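Local coordinates for protein phosphotransferase system, HPr-related proteins (Thermoanaerobacter tengcongensis, PDB 3LE1) that probably serves as the general phosphocarrier of the phosphoenolpyruvate-dependent sugar phosphotransferase system, passing phosphoryl groups on toward incoming sugars, at residues A[40-43]-A[49-52]; A[10-13]-A[17-20]; A[31-36]-A[72-77]. All blocks are in the same frame, centred on the assembly; numbering follows the deposited sequence.

Contact 1: residues A[40-43]-A[49-52]; sequences KKVN and GIMS
Val42 lays its branched side chain over the backbone of Gly49, joining the edge strand 40-43 of the open-faced beta sandwich of HPr to the short helix 47-53. Both methyls lie over the same face of the Gly49-Ile50 peptide: CG1 of Val42 stands 3.4 Å from Gly49 O, while CG2 of Val42 is 3.8 Å from Gly49 C. With chi1 at -58°, CG1 is anti to the carbonyl carbon and CG2 is turned inward, where it meets CD1 of Ile50 at 4.2 Å. Ile50 carries this apolar patch inward, onto Leu14, Phe22 and Val23. The close approach depends on glycine: the CA atoms of Val42 and Gly49 are 5.3 Å apart, and a beta carbon on Gly49 would come within 3.1 Å of Val42 CB. An alanine in place of Val42 would remove both methyls and would probably open a gap over the Gly49 carbonyl, leaving Ile50 CD1 without its apolar partner on the strand. Gly49 N is hydrogen-bonded to Ser46 OG, just before helix 47-53. At the outer margin Ser52 OG donates to Gly49 O over 2.7 Å, in the carbonyl plane on a lone pair, at a C=O...donor angle of 129°.

Contact 2: residues A[10-13]-A[17-20]; sequences NKTG and RPAA
Pro18 presses the CB-CG edge of its ring against the type I turn 10-13, and the tightest point is its CG, 3.1 Å from OG1 of Thr12. The two side chains cross at about a right angle, and chi1 of Thr12 at 66° swings OG1 between backbone N and carbonyl carbon, close to the proline. Asn10 comes in more obliquely, its ND2 3.5 Å from Pro18 CG. Gly13 O completes the cradle, 3.7 Å from Pro18 CB, and is itself doubly gripped: Thr12 OG1 donates to it over 3.0 Å and Asn10 ND2 over 3.2 Å, the donors arriving from opposite faces of the carbonyl plane. Phe85 touches both Asn10 and Pro18, and a cadmium ion lies about 4 Å from the Asn10 side chain. The margins differ: Lys11 at the turn's apex and the extended side chain of Arg17 are both solvent-exposed and do not touch the opposite segment. Nearby, Thr12 O is hydrogen-bonded to ND1 of His15, in the position of the HPr phosphorylation-site histidine. Asn10 ND2 and Thr12 OG1 both bond to Gly13 O within the turn, implying that the proline, which has no N-H to offer, is held by van der Waals packing of its apolar ring against a self-bonded turn.

Contact 3: residues A[31-36]-A[72-77]; sequences SQIWVE and EAIKAL
The 2.9 Å bond from Ala76 N to Glu72 O, together with that from Leu77 N to Ala73 O at 3.2 Å, winds the helical turn that presents Ala73, Ile74 and Leu77 to Ile33. This is the helix-on-sheet packing of the open-faced beta sandwich of HPr: the C-terminal helix 70-82 lies over the antiparallel sheet, here above strand 32-37. The axes of strand 32-36 and helix segment 72-77 pass 10.0 Å apart at 41°, a separation that leaves one layer of interlocking apolar side chains between them. Ile33 supplies the strand's share. Its chi1 of -48° puts CG2 anti to the backbone N and CG1 anti to the carbonyl carbon, beside the N; CD1 on the CG1 branch reaches Ala73, while CG2 reaches Leu77 and Ile74. The long branch ends with CD1 resting on the Ala73 methyl, CB, at 4.0 Å. The CB of Ile74 points to one side of the strand, and the end of its chain turns in until CD1 lies 4.4 Å from Ile33 CG2; it also packs on Leu63, Ala65 and Val4, spreading the helix over strands 60-66 and 2-7. Helix 16-26 borders the same layer through Ala26 on Ile33 and Thr25 on Leu77. All four touching residues are buried, and the evidence is purely apolar packing. The closest approach is tip to tip, Ile33 CG2 meeting Leu77 CD1 at 3.9 Å.

How the contacts relate
Contact 2 comes first along the chain; contact 1 follows, falling in the interval between the two segments of contact 3. Their centres are 13 to 16 Å apart. Contacts 1 and 3 share the sheet, in which strands 40-43 and 32-37 are neighbours, joined by a probable hydrogen bond of 2.9 Å from Val35 N to Val42 O. Contacts 1 and 2 meet between helices, Ile50 CG2 lying 4.2 Å from Ala19 CB. Contacts 2 and 3 lie on opposite sides of the chain's centre and do not touch, their nearest atoms being about 8 Å apart. Contact 2 joins the loop to helix 16-26, contact 1 the edge strand to helix 47-53, contact 3 strand 32-37 to helix 70-82.

Contact 1: residues A[40-43]-A[49-52]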
# COMPACT_ATOMS: atom_id res chain seq x y z
N LYS A 40 -2.71 -10.86 -8.05
CA LYS A 40 -3.83 -9.93 -8.02
C LYS A 40 -3.32 -8.53 -7.73
O LYS A 40 -2.55 -8.31 -6.78
CB LYS A 40 -4.87 -10.31 -6.96
N LYS A 41 -3.76 -7.59 -8.56
CA LYS A 41 -3.33 -6.19 -8.46
C LYS A 41 -4.52 -5.24 -8.33
O LYS A 41 -5.50 -5.35 -9.07
CB LYS A 41 -2.51 -5.83 -9.70
N VAL A 42 -4.42 -4.30 -7.39
CA VAL A 42 -5.48 -3.31 -7.19
C VAL A 42 -4.96 -1.88 -7.08
O VAL A 42 -3.81 -1.64 -6.68
CB VAL A 42 -6.27 -3.61 -5.92
CG1 VAL A 42 -6.86 -4.99 -5.98
CG2 VAL A 42 -5.38 -3.46 -4.68
N ASN A 43 -5.83 -0.93 -7.40
CA ASN A 43 -5.57 0.49 -7.18
C ASN A 43 -5.42 0.76 -5.68
O ASN A 43 -6.29 0.42 -4.89
CB ASN A 43 -6.72 1.30 -7.78
CG ASN A 43 -6.54 2.80 -7.63
OD1 ASN A 43 -5.65 3.27 -6.92
ND2 ASN A 43 -7.41 3.56 -8.28
N GLY A 49 -10.77 -2.23 -3.47
CA GLY A 49 -9.66 -2.98 -4.03
C GLY A 49 -8.75 -3.53 -2.94
O GLY A 49 -8.42 -4.71 -2.94
N ILE A 50 -8.33 -2.67 -2.03
CA ILE A 50 -7.55 -3.11 -0.88
C ILE A 50 -8.24 -4.28 -0.16
O ILE A 50 -7.62 -5.31 0.09
CB ILE A 50 -7.28 -1.93 0.10
CG1 ILE A 50 -6.47 -0.84 -0.61
CG2 ILE A 50 -6.54 -2.41 1.35
CD1 ILE A 50 -5.10 -1.30 -1.07
N MET A 51 -9.53 -4.12 0.12
CA MET A 51 -10.29 -5.18 0.78
C MET A 51 -10.25 -6.47 -0.02
O MET A 51 -10.00 -7.55 0.54
CB MET A 51 -11.75 -4.76 0.94
CG MET A 51 -11.95 -3.54 1.81
SD MET A 51 -11.71 -3.90 3.56
CE MET A 51 -9.92 -4.01 3.69
N SER A 52 -10.49 -6.36 -1.32
CA SER A 52 -10.49 -7.51 -2.22
C SER A 52 -9.17 -8.25 -2.13
O SER A 52 -9.12 -9.48 -2.21
CB SER A 52 -10.71 -7.06 -3.66
OG SER A 52 -9.47 -6.78 -4.30

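Contact 2: residues A[10-13]-A[17-20]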
# COMPACT_ATOMS: atom_id res chain seq x y z
N ASN A 10 1.95 -5.48 10.69
CA ASN A 10 0.97 -5.24 11.74
C ASN A 10 -0.16 -6.26 11.81
O ASN A 10 -0.57 -6.83 10.79
CB ASN A 10 0.39 -3.83 11.65
CG ASN A 10 -0.26 -3.58 10.32
OD1 ASN A 10 0.39 -3.65 9.27
ND2 ASN A 10 -1.56 -3.29 10.34
N LYS A 11 -0.77 -6.36 12.99
CA LYS A 11 -1.67 -7.43 13.31
C LYS A 11 -2.80 -7.50 12.34
O LYS A 11 -3.24 -8.56 12.02
CB LYS A 11 -2.33 -7.16 14.67
CG LYS A 11 -1.45 -7.10 15.78
CD LYS A 11 -0.53 -8.19 15.72
N THR A 12 -3.26 -6.34 11.95
CA THR A 12 -4.48 -6.21 11.16
C THR A 12 -4.27 -6.38 9.66
O THR A 12 -5.24 -6.42 8.90
CB THR A 12 -5.10 -4.82 11.34
OG1 THR A 12 -4.22 -3.84 10.79
CG2 THR A 12 -5.35 -4.52 12.81
N GLY A 13 -3.02 -6.45 9.22
CA GLY A 13 -2.73 -6.38 7.80
C GLY A 13 -3.33 -5.10 7.23
O GLY A 13 -3.46 -4.10 7.93
N ARG A 17 -8.38 0.45 10.32
CA ARG A 17 -7.61 1.69 10.39
C ARG A 17 -6.43 1.76 9.42
O ARG A 17 -6.37 2.68 8.59
CB ARG A 17 -7.14 2.00 11.82
CG ARG A 17 -6.32 3.28 11.88
CD ARG A 17 -6.29 3.90 13.26
NE ARG A 17 -6.01 5.33 13.18
CZ ARG A 17 -4.79 5.86 13.11
NH1 ARG A 17 -3.73 5.07 13.11
NH2 ARG A 17 -4.64 7.18 13.04
N PRO A 18 -5.48 0.82 9.52
CA PRO A 18 -4.36 0.80 8.58
C PRO A 18 -4.80 0.88 7.11
O PRO A 18 -4.22 1.66 6.36
CB PRO A 18 -3.67 -0.53 8.88
CG PRO A 18 -3.94 -0.76 10.35
CD PRO A 18 -5.32 -0.19 10.59
N ALA A 19 -5.81 0.11 6.71
CA ALA A 19 -6.28 0.17 5.34
C ALA A 19 -6.74 1.59 4.98
O ALA A 19 -6.45 2.10 3.90
CB ALA A 19 -7.41 -0.83 5.11
N ALA A 20 -7.46 2.23 5.90
CA ALA A 20 -7.99 3.57 5.66
C ALA A 20 -6.84 4.55 5.50
O ALA A 20 -6.87 5.42 4.62
CB ALA A 20 -8.90 4.00 6.80

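Contact 3: residues A[31-36]-A[72-77]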
# COMPACT_ATOMS: atom_id res chain seq x y z
N SER A 31 0.44 10.34 -8.65
CA SER A 31 0.72 9.09 -9.35
C SER A 31 -0.44 8.10 -9.26
O SER A 31 -1.17 8.06 -8.27
CB SER A 31 1.95 8.43 -8.75
OG SER A 31 3.13 9.12 -9.12
N GLN A 32 -0.55 7.26 -10.28
CA GLN A 32 -1.30 6.03 -10.17
C GLN A 32 -0.49 5.08 -9.31
O GLN A 32 0.72 4.95 -9.50
CB GLN A 32 -1.53 5.43 -11.55
CG GLN A 32 -2.65 6.10 -12.30
CD GLN A 32 -3.01 5.32 -13.53
OE1 GLN A 32 -4.06 4.68 -13.59
NE2 GLN A 32 -2.13 5.33 -14.52
N ILE A 33 -1.14 4.45 -8.34
CA ILE A 33 -0.45 3.55 -7.41
C ILE A 33 -1.18 2.22 -7.30
O ILE A 33 -2.41 2.17 -7.23
CB ILE A 33 -0.32 4.15 -5.99
CG1 ILE A 33 0.19 5.59 -6.04
CG2 ILE A 33 0.61 3.29 -5.15
CD1 ILE A 33 0.05 6.30 -4.71
N TRP A 34 -0.41 1.14 -7.28
CA TRP A 34 -0.96 -0.21 -7.24
C TRP A 34 -0.38 -1.02 -6.08
O TRP A 34 0.74 -0.77 -5.63
CB TRP A 34 -0.67 -0.94 -8.55
CG TRP A 34 -1.29 -0.34 -9.77
CD1 TRP A 34 -2.52 -0.62 -10.30
CD2 TRP A 34 -0.69 0.63 -10.65
NE1 TRP A 34 -2.72 0.11 -11.44
CE2 TRP A 34 -1.62 0.89 -11.68
CE3 TRP A 34 0.54 1.29 -10.68
CZ2 TRP A 34 -1.36 1.79 -12.72
CZ3 TRP A 34 0.80 2.19 -11.71
CH2 TRP A 34 -0.15 2.43 -12.71
N VAL A 35 -1.17 -1.98 -5.62
CA VAL A 35 -0.77 -2.94 -4.62
C VAL A 35 -1.04 -4.34 -5.17
O VAL A 35 -2.15 -4.63 -5.61
CB VAL A 35 -1.56 -2.71 -3.34
CG1 VAL A 35 -1.51 -3.92 -2.43
CG2 VAL A 35 -1.03 -1.50 -2.64
N GLU A 36 -0.03 -5.19 -5.17
CA GLU A 36 -0.16 -6.53 -5.72
C GLU A 36 0.14 -7.59 -4.67
O GLU A 36 1.08 -7.45 -3.90
CB GLU A 36 0.78 -6.72 -6.91
CG GLU A 36 0.86 -8.16 -7.37
CD GLU A 36 1.63 -8.33 -8.67
OE1 GLU A 36 2.07 -7.31 -9.26
OE2 GLU A 36 1.78 -9.49 -9.11
N GLU A 72 8.34 9.21 -4.33
CA GLU A 72 8.02 9.62 -2.97
C GLU A 72 6.66 9.10 -2.49
O GLU A 72 6.46 8.91 -1.28
CB GLU A 72 8.12 11.14 -2.84
CG GLU A 72 9.59 11.55 -2.81
CD GLU A 72 9.83 12.98 -3.27
OE1 GLU A 72 9.53 13.30 -4.45
OE2 GLU A 72 10.35 13.76 -2.44
N ALA A 73 5.77 8.81 -3.43
CA ALA A 73 4.53 8.12 -3.12
C ALA A 73 4.86 6.73 -2.57
O ALA A 73 4.35 6.33 -1.50
CB ALA A 73 3.66 8.01 -4.36
N ILE A 74 5.74 6.00 -3.26
CA ILE A 74 6.11 4.68 -2.78
C ILE A 74 6.82 4.80 -1.43
O ILE A 74 6.53 4.06 -0.50
CB ILE A 74 6.97 3.92 -3.82
CG1 ILE A 74 6.11 3.57 -5.05
CG2 ILE A 74 7.59 2.67 -3.21
CD1 ILE A 74 4.93 2.65 -4.71
N LYS A 75 7.73 5.76 -1.30
CA LYS A 75 8.46 5.93 -0.05
C LYS A 75 7.51 6.19 1.12
O LYS A 75 7.68 5.66 2.22
CB LYS A 75 9.47 7.06 -0.15
CG LYS A 75 10.14 7.35 1.17
CD LYS A 75 11.44 8.07 0.99
N ALA A 76 6.48 7.01 0.87
CA ALA A 76 5.52 7.35 1.91
C ALA A 76 4.78 6.10 2.41
O ALA A 76 4.50 5.94 3.60
CB ALA A 76 4.53 8.37 1.40
N LEU A 77 4.47 5.21 1.48
CA LEU A 77 3.78 3.97 1.82
C LEU A 77 4.72 2.99 2.54
O LEU A 77 4.32 2.32 3.51
CB LEU A 77 3.20 3.34 0.55
CG LEU A 77 2.04 4.17 -0.01
CD1 LEU A 77 1.67 3.72 -1.42
CD2 LEU A 77 0.81 4.15 0.91